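Local coordinates for protein mirolysin (Tannerella forsythia, PDB 6R7V) that probably cleaves peptide bonds as a zinc-dependent pappalysin-family metallopeptidase, here in its latent zymogen form with the pro-segment bound to the zinc, at residues Q72-N75 against E76-R80; A195-P198 against Y199-G202; K136-L140 against G141-A145. The protein carries 1 engineered substitution. All coordinates share one frame; numbering follows the deposited sequence.

Interaction 1 of 3, residues Q72-N75 against E76-R80; sequences QVLN and EDFRR
Q72–N75 and E76–R80 run on as the last turns of helix 64-77, with successive i-to-i+4 backbone bonds; the straightest, from D77 N to V73 O at 2.8 Å, has an angle of 171° at its hydrogen. F78 then leaves helical geometry. R79 N turns to E76 O, leaving N75 O to the R79 side chain: NE reaches it at 2.9 Å, within the guanidinium plane but 39° above the carbonyl plane. A bend at chi3 (-59°) brings NH2 against N75 CB, with N75 OD1, bonded to F103 N, off to one side over the guanidinium face. Helix 64-77, consistent with the backing helix of metzincins, packs against helix 203-212, which carries zinc ligands H207 and H211; V73, L74 and F78 all touch T206. D77 reaches that helix: its OD2 touches V73 CG1 at 3.5 Å and carries a salt bridge to R203 and a hydrogen bond to T206. L74 and F78 lie side by side, CD2 to CE1 at 4.1 Å, and L74 O meets the ring edge in plane, 3.2 Å from F78 CD1. Q72 and E76 cross obliquely, and one water joins Q72 NE2 (3.0 Å) to E76 OE2 (2.7 Å), the carboxylate oxygen that also pairs with R191.

Interaction 2 of 3, residues A195-P198 against Y199-G202; sequences AESP and YDKG
A type VIa beta turn at E196–Y199, with a cis peptide bond between S197 and P198, brings the proline ring against the tyrosine that follows it. The turn is closed by Y199 N bonding to E196 O at 3.1 Å; the donor lies in the carbonyl plane, on a lone pair, though the angle of 136° at the hydrogen shows a bent bond. P198 CG sits over one face of the Y199 ring, 4.0 Å from its centroid and 21° off the normal, a CH-pi contact displaced toward the rim near CE2. The two side chains lie alongside each other, and Y199 OH is hydrogen-bonded to R4 N in the pro-segment, whose C6 is a zinc ligand. The loop thus touches the latency segment just before it leads, through G202 as N-cap residue, into the zinc-binding helix 203-212 of the metzincin fold. D200 CG sits between the backbone N and the carbonyl carbon (chi1 60°), which turns OD2 back to S197 CB at 3.6 Å. Two waters donate to D200 OD2, their oxygens 2.8 Å and 2.7 Å away; the first also donates to A195 O. A195 CB rests on D200 CA at 3.7 Å.

Interaction 3 of 3, residues K136-L140 against G141-A145; sequences KFSNL and GGNNA
K136–L140 and G141–A145 form two antiparallel legs joined by a tight turn, with the CA atoms of S138 and N143 4.1 Å apart and the connection opening with a short 3-10 turn at residues 138-139. F137 O accepts two backbone donors, L140 N and G142 N, from opposite faces of its carbonyl plane; the bond from G142 N is 2.9 Å long. A further, weak bond runs from G141 N to S138 O at 3.3 Å. G141 takes the left-handed backbone conformation (phi 96°) that turns the chain between these bonds.

Further down the legs, S138 and N144 exchange bonds. The N144 side chain, its CG anti to the carbonyl carbon (chi1 -70°), swings across so that OD1 takes S138 N at 2.9 Å, with the donor well above the amide carbonyl plane. In return N144 N donates to S138 OG at 3.0 Å, a nearly straight bond. A water donating to the same OD1 accepts from N139 N, so one amide oxygen serves two successive N-H groups at the start of the short turn, the second through water. The side chains of N144 and F137 cross at about a right angle, amide and ring planes 79° apart. Two more waters bridge the legs, one donating to both S138 O and G142 O, the other running from K136 O to A145 N. K136 O also receives a CA-H...O contact from N144 CA at 3.4 Å.

N143 O is bonded by W155 NE1, and K136 NZ makes a salt bridge to D133 and a hydrogen bond to T179 O. The G142 N–F137 O bond and the weaker G141 N–S138 O bond, with G141 in the left-handed backbone region, make a Schellman motif, here ending a single 3-10 turn in a surface loop before strand 152-157.

Interaction 1 is the partly buried one, while interactions 2 and 3 lie at the surface. Interactions 1 and 2 serve one neighbourhood: the end of helix 64-77 packs on helix 203-212, whose lead-in is 199-202, and the two meet directly where V73 CG2 touches K201 O at 3.5 Å. Interaction 3 stays apart, its nearest atoms about 15 Å from interaction 1 and about 17 Å from interaction 2, at a loop leading to the central sheet. Chemistry follows place: helical bonds, apolar packing and carboxylates paired with arginines from elsewhere in the chain in the first, a cis-proline turn with ring packing in the second, and backbone, asparagine and water bonds in the third.

Interaction 1 of 3, residues Q72-N75 against E76-R80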
loop_
_atom_site.group_PDB
_atom_site.type_symbol
_atom_site.label_atom_id
_atom_site.label_comp_id
_atom_site.label_asym_id
_atom_site.label_seq_id
_atom_site.Cartn_x
_atom_site.Cartn_y
_atom_site.Cartn_z
ATOM N N GLN A 72 -6.706 10.829 -5.953
ATOM C CA GLN A 72 -7.908 10.435 -6.714
ATOM C C GLN A 72 -7.916 8.922 -6.980
ATOM O O GLN A 72 -8.931 8.251 -6.748
ATOM C CB GLN A 72 -7.953 11.188 -8.039
ATOM C CG GLN A 72 -9.223 10.911 -8.834
ATOM C CD GLN A 72 -9.244 11.602 -10.179
ATOM O OE1 GLN A 72 -8.206 11.960 -10.757
ATOM N NE2 GLN A 72 -10.439 11.790 -10.712
ATOM N N VAL A 73 -6.768 8.380 -7.412
ATOM C CA VAL A 73 -6.673 6.944 -7.688
ATOM C C VAL A 73 -6.905 6.129 -6.406
ATOM O O VAL A 73 -7.639 5.128 -6.443
ATOM C CB VAL A 73 -5.296 6.612 -8.308
ATOM C CG1 VAL A 73 -5.049 5.093 -8.334
ATOM C CG2 VAL A 73 -5.173 7.170 -9.732
ATOM N N LEU A 74 -6.326 6.544 -5.265
ATOM C CA LEU A 74 -6.568 5.787 -4.035
ATOM C C LEU A 74 -8.044 5.780 -3.680
ATOM O O LEU A 74 -8.584 4.745 -3.329
ATOM C CB LEU A 74 -5.763 6.327 -2.857
ATOM C CG LEU A 74 -4.223 6.261 -2.996
ATOM C CD1 LEU A 74 -3.555 6.927 -1.803
ATOM C CD2 LEU A 74 -3.730 4.791 -3.022
ATOM N N ASN A 75 -8.707 6.918 -3.842
ATOM C CA ASN A 75 -10.139 6.995 -3.542
ATOM C C ASN A 75 -10.968 6.175 -4.514
ATOM O O ASN A 75 -11.988 5.632 -4.096
ATOM C CB ASN A 75 -10.594 8.436 -3.514
ATOM C CG ASN A 75 -10.207 9.085 -2.191
ATOM O OD1 ASN A 75 -10.507 8.530 -1.147
ATOM N ND2 ASN A 75 -9.548 10.229 -2.202
ATOM N N GLU A 76 -10.522 6.014 -5.750
ATOM C CA GLU A 76 -11.222 5.131 -6.675
ATOM C C GLU A 76 -11.019 3.683 -6.303
ATOM O O GLU A 76 -11.994 2.927 -6.124
ATOM C CB GLU A 76 -10.697 5.316 -8.111
ATOM C CG GLU A 76 -11.091 6.648 -8.728
ATOM C CD GLU A 76 -10.564 6.858 -10.141
ATOM O OE1 GLU A 76 -9.990 5.918 -10.738
ATOM O OE2 GLU A 76 -10.712 7.991 -10.644
ATOM N N ASP A 77 -9.740 3.271 -6.128
ATOM C CA ASP A 77 -9.475 1.843 -5.919
ATOM C C ASP A 77 -9.993 1.320 -4.597
ATOM O O ASP A 77 -10.407 0.148 -4.551
ATOM C CB ASP A 77 -7.971 1.604 -6.044
ATOM C CG ASP A 77 -7.420 1.881 -7.452
ATOM O OD1 ASP A 77 -8.239 2.060 -8.394
ATOM O OD2 ASP A 77 -6.183 1.871 -7.620
ATOM N N PHE A 78 -9.961 2.135 -3.543
ATOM C CA PHE A 78 -10.435 1.718 -2.217
ATOM C C PHE A 78 -11.941 1.926 -2.015
ATOM O O PHE A 78 -12.457 1.688 -0.913
ATOM C CB PHE A 78 -9.631 2.456 -1.136
ATOM C CG PHE A 78 -8.249 1.889 -0.935
ATOM C CD1 PHE A 78 -7.191 2.270 -1.762
ATOM C CD2 PHE A 78 -8.010 0.923 0.040
ATOM C CE1 PHE A 78 -5.930 1.671 -1.630
ATOM C CE2 PHE A 78 -6.721 0.359 0.196
ATOM C CZ PHE A 78 -5.693 0.754 -0.628
ATOM N N ARG A 79 -12.662 2.324 -3.078
ATOM C CA ARG A 79 -14.123 2.466 -2.962
ATOM C C ARG A 79 -14.797 1.777 -4.158
ATOM O O ARG A 79 -15.989 2.021 -4.418
ATOM C CB ARG A 79 -14.502 3.944 -2.887
ATOM C CG ARG A 79 -14.013 4.622 -1.601
ATOM C CD ARG A 79 -14.541 6.044 -1.491
ATOM N NE ARG A 79 -14.147 6.899 -2.608
ATOM C CZ ARG A 79 -14.625 8.126 -2.787
ATOM N NH1 ARG A 79 -15.518 8.628 -1.947
ATOM N NH2 ARG A 79 -14.242 8.848 -3.831
ATOM N N ARG A 80 -14.053 0.913 -4.878
ATOM C CA ARG A 80 -14.521 0.279 -6.118
ATOM C C ARG A 80 -15.222 1.312 -7.052
ATOM O O ARG A 80 -16.291 1.058 -7.635
ATOM C CB ARG A 80 -15.398 -0.951 -5.855
ATOM C CG ARG A 80 -15.476 -1.823 -7.123
ATOM C CD ARG A 80 -15.627 -3.323 -6.903
ATOM N NE ARG A 80 -15.615 -4.041 -8.181
ATOM C CZ ARG A 80 -14.523 -4.369 -8.889
ATOM N NH1 ARG A 80 -13.305 -4.033 -8.459
ATOM N NH2 ARG A 80 -14.646 -4.999 -10.055
HETATM O O HOH W 1 -12.280 9.769 -9.422
#

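Interaction 2 of 3, residues A195-P198 against Y199-G202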
loop_
_atom_site.group_PDB
_atom_site.type_symbol
_atom_site.label_atom_id
_atom_site.label_comp_id
_atom_site.label_asym_id
_atom_site.label_seq_id
_atom_site.Cartn_x
_atom_site.Cartn_y
_atom_site.Cartn_z
ATOM N N ALA A 195 3.910 10.485 -14.797
ATOM C CA ALA A 195 4.150 9.071 -14.483
ATOM C C ALA A 195 4.531 8.303 -15.736
ATOM O O ALA A 195 4.016 8.587 -16.828
ATOM C CB ALA A 195 2.929 8.456 -13.829
ATOM N N GLU A 196 5.454 7.349 -15.584
ATOM C CA GLU A 196 5.997 6.587 -16.700
ATOM C C GLU A 196 5.349 5.247 -16.892
ATOM O O GLU A 196 5.245 4.423 -15.971
ATOM C CB GLU A 196 7.504 6.410 -16.527
ATOM C CG GLU A 196 8.232 7.726 -16.719
ATOM C CD GLU A 196 9.742 7.671 -16.611
ATOM O OE1 GLU A 196 10.349 8.738 -16.357
ATOM O OE2 GLU A 196 10.321 6.571 -16.779
ATOM N N SER A 197 4.887 5.030 -18.122
ATOM C CA SER A 197 4.306 3.773 -18.548
ATOM C C SER A 197 5.338 2.634 -18.376
ATOM O O SER A 197 6.536 2.890 -18.584
ATOM C CB SER A 197 3.892 3.918 -20.008
ATOM O OG SER A 197 3.439 2.673 -20.487
ATOM N N PRO A 198 4.957 1.416 -17.933
ATOM C CA PRO A 198 3.591 0.910 -17.734
ATOM C C PRO A 198 3.060 1.037 -16.290
ATOM O O PRO A 198 2.046 0.412 -15.959
ATOM C CB PRO A 198 3.731 -0.554 -18.153
ATOM C CG PRO A 198 5.095 -0.926 -17.653
ATOM C CD PRO A 198 5.946 0.319 -17.826
ATOM N N TYR A 199 3.717 1.817 -15.443
ATOM C CA TYR A 199 3.264 2.021 -14.070
ATOM C C TYR A 199 2.865 3.481 -13.944
ATOM O O TYR A 199 3.500 4.283 -13.254
ATOM C CB TYR A 199 4.340 1.569 -13.045
ATOM C CG TYR A 199 4.835 0.170 -13.327
ATOM C CD1 TYR A 199 4.037 -0.939 -13.061
ATOM C CD2 TYR A 199 6.090 -0.047 -13.886
ATOM C CE1 TYR A 199 4.471 -2.224 -13.350
ATOM C CE2 TYR A 199 6.543 -1.335 -14.166
ATOM C CZ TYR A 199 5.728 -2.422 -13.895
ATOM O OH TYR A 199 6.167 -3.698 -14.157
ATOM N N ASP A 200 1.818 3.841 -14.701
ATOM C CA ASP A 200 1.367 5.222 -14.863
ATOM C C ASP A 200 -0.115 5.413 -14.543
ATOM O O ASP A 200 -0.693 6.403 -14.978
ATOM C CB ASP A 200 1.652 5.718 -16.291
ATOM C CG ASP A 200 0.970 4.906 -17.381
ATOM O OD1 ASP A 200 0.535 3.749 -17.099
ATOM O OD2 ASP A 200 0.937 5.382 -18.531
ATOM N N LYS A 201 -0.733 4.485 -13.769
ATOM C CA LYS A 201 -2.135 4.664 -13.388
ATOM C C LYS A 201 -2.286 4.758 -11.869
ATOM O O LYS A 201 -3.415 4.681 -11.367
ATOM C CB LYS A 201 -3.046 3.556 -13.964
ATOM C CG LYS A 201 -2.968 3.387 -15.484
ATOM C CD LYS A 201 -3.522 4.618 -16.168
ATOM C CE LYS A 201 -3.469 4.562 -17.681
ATOM N NZ LYS A 201 -4.024 5.819 -18.221
ATOM N N GLY A 202 -1.171 4.992 -11.162
ATOM C CA GLY A 202 -1.192 5.184 -9.715
ATOM C C GLY A 202 -1.374 3.922 -8.910
ATOM O O GLY A 202 -1.637 4.012 -7.696
HETATM O O HOH W 2 2.476 7.665 -19.044
HETATM O O HOH W 3 0.367 4.223 -20.847
#

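Interaction 3 of 3, residues K136-L140 against G141-A145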
loop_
_atom_site.group_PDB
_atom_site.type_symbol
_atom_site.label_atom_id
_atom_site.label_comp_id
_atom_site.label_asym_id
_atom_site.label_seq_id
_atom_site.Cartn_x
_atom_site.Cartn_y
_atom_site.Cartn_z
ATOM N N LYS A 136 13.023 8.918 5.173
ATOM C CA LYS A 136 12.108 9.201 6.272
ATOM C C LYS A 136 12.760 9.985 7.388
ATOM O O LYS A 136 12.123 10.217 8.422
ATOM C CB LYS A 136 11.557 7.868 6.828
ATOM C CG LYS A 136 10.871 7.041 5.762
ATOM C CD LYS A 136 10.313 5.757 6.352
ATOM C CE LYS A 136 9.607 4.947 5.274
ATOM N NZ LYS A 136 9.339 3.543 5.706
ATOM N N PHE A 137 13.989 10.458 7.167
ATOM C CA PHE A 137 14.710 11.192 8.192
ATOM C C PHE A 137 15.346 12.448 7.644
ATOM O O PHE A 137 16.222 12.389 6.767
ATOM C CB PHE A 137 15.787 10.317 8.820
ATOM C CG PHE A 137 15.175 9.165 9.572
ATOM C CD1 PHE A 137 15.263 7.868 9.081
ATOM C CD2 PHE A 137 14.493 9.381 10.771
ATOM C CE1 PHE A 137 14.686 6.801 9.783
ATOM C CE2 PHE A 137 13.900 8.316 11.460
ATOM C CZ PHE A 137 14.029 7.034 10.975
ATOM N N SER A 138 14.941 13.589 8.187
ATOM C CA SER A 138 15.512 14.878 7.804
ATOM C C SER A 138 17.044 14.897 7.931
ATOM O O SER A 138 17.730 15.439 7.057
ATOM C CB SER A 138 14.924 15.981 8.666
ATOM O OG SER A 138 13.526 16.092 8.461
ATOM N N ASN A 139 17.588 14.263 8.987
ATOM C CA ASN A 139 19.027 14.255 9.217
ATOM C C ASN A 139 19.802 13.405 8.214
ATOM O O ASN A 139 21.019 13.597 8.086
ATOM C CB ASN A 139 19.341 13.770 10.643
ATOM C CG ASN A 139 18.856 14.683 11.733
ATOM O OD1 ASN A 139 18.573 15.871 11.531
ATOM N ND2 ASN A 139 18.758 14.133 12.926
ATOM N N LEU A 140 19.108 12.506 7.485
ATOM C CA LEU A 140 19.730 11.595 6.517
ATOM C C LEU A 140 19.434 12.010 5.076
ATOM O O LEU A 140 19.678 11.234 4.148
ATOM C CB LEU A 140 19.278 10.157 6.775
ATOM C CG LEU A 140 19.634 9.563 8.141
ATOM C CD1 LEU A 140 19.078 8.185 8.268
ATOM C CD2 LEU A 140 21.138 9.529 8.370
ATOM N N GLY A 141 18.954 13.230 4.899
ATOM C CA GLY A 141 18.653 13.761 3.571
ATOM C C GLY A 141 17.206 13.637 3.120
ATOM O O GLY A 141 16.877 14.007 1.994
ATOM N N GLY A 142 16.336 13.134 3.989
ATOM C CA GLY A 142 14.928 12.986 3.660
ATOM C C GLY A 142 14.059 13.960 4.428
ATOM O O GLY A 142 14.404 15.143 4.588
ATOM N N ASN A 143 12.910 13.474 4.925
ATOM C CA ASN A 143 12.027 14.355 5.699
ATOM C C ASN A 143 11.313 13.549 6.781
ATOM O O ASN A 143 10.701 12.512 6.479
ATOM C CB ASN A 143 11.012 15.095 4.794
ATOM C CG ASN A 143 10.281 16.213 5.504
ATOM O OD1 ASN A 143 9.056 16.370 5.395
ATOM N ND2 ASN A 143 10.980 16.989 6.291
ATOM N N ASN A 144 11.432 13.978 8.046
ATOM C CA ASN A 144 10.783 13.264 9.152
ATOM C C ASN A 144 9.285 13.099 8.936
ATOM O O ASN A 144 8.619 13.988 8.399
ATOM C CB ASN A 144 10.967 14.011 10.470
ATOM C CG ASN A 144 12.364 14.022 11.026
ATOM O OD1 ASN A 144 13.290 13.377 10.525
ATOM N ND2 ASN A 144 12.551 14.760 12.121
ATOM N N ALA A 145 8.748 11.971 9.392
ATOM C CA ALA A 145 7.323 11.738 9.321
ATOM C C ALA A 145 6.556 12.711 10.205
ATOM O O ALA A 145 7.075 13.202 11.219
ATOM C CB ALA A 145 7.041 10.314 9.789
HETATM O O HOH W 4 10.435 9.845 10.448
HETATM O O HOH W 5 16.778 16.501 4.710
HETATM O O HOH W 6 15.977 13.143 11.204
#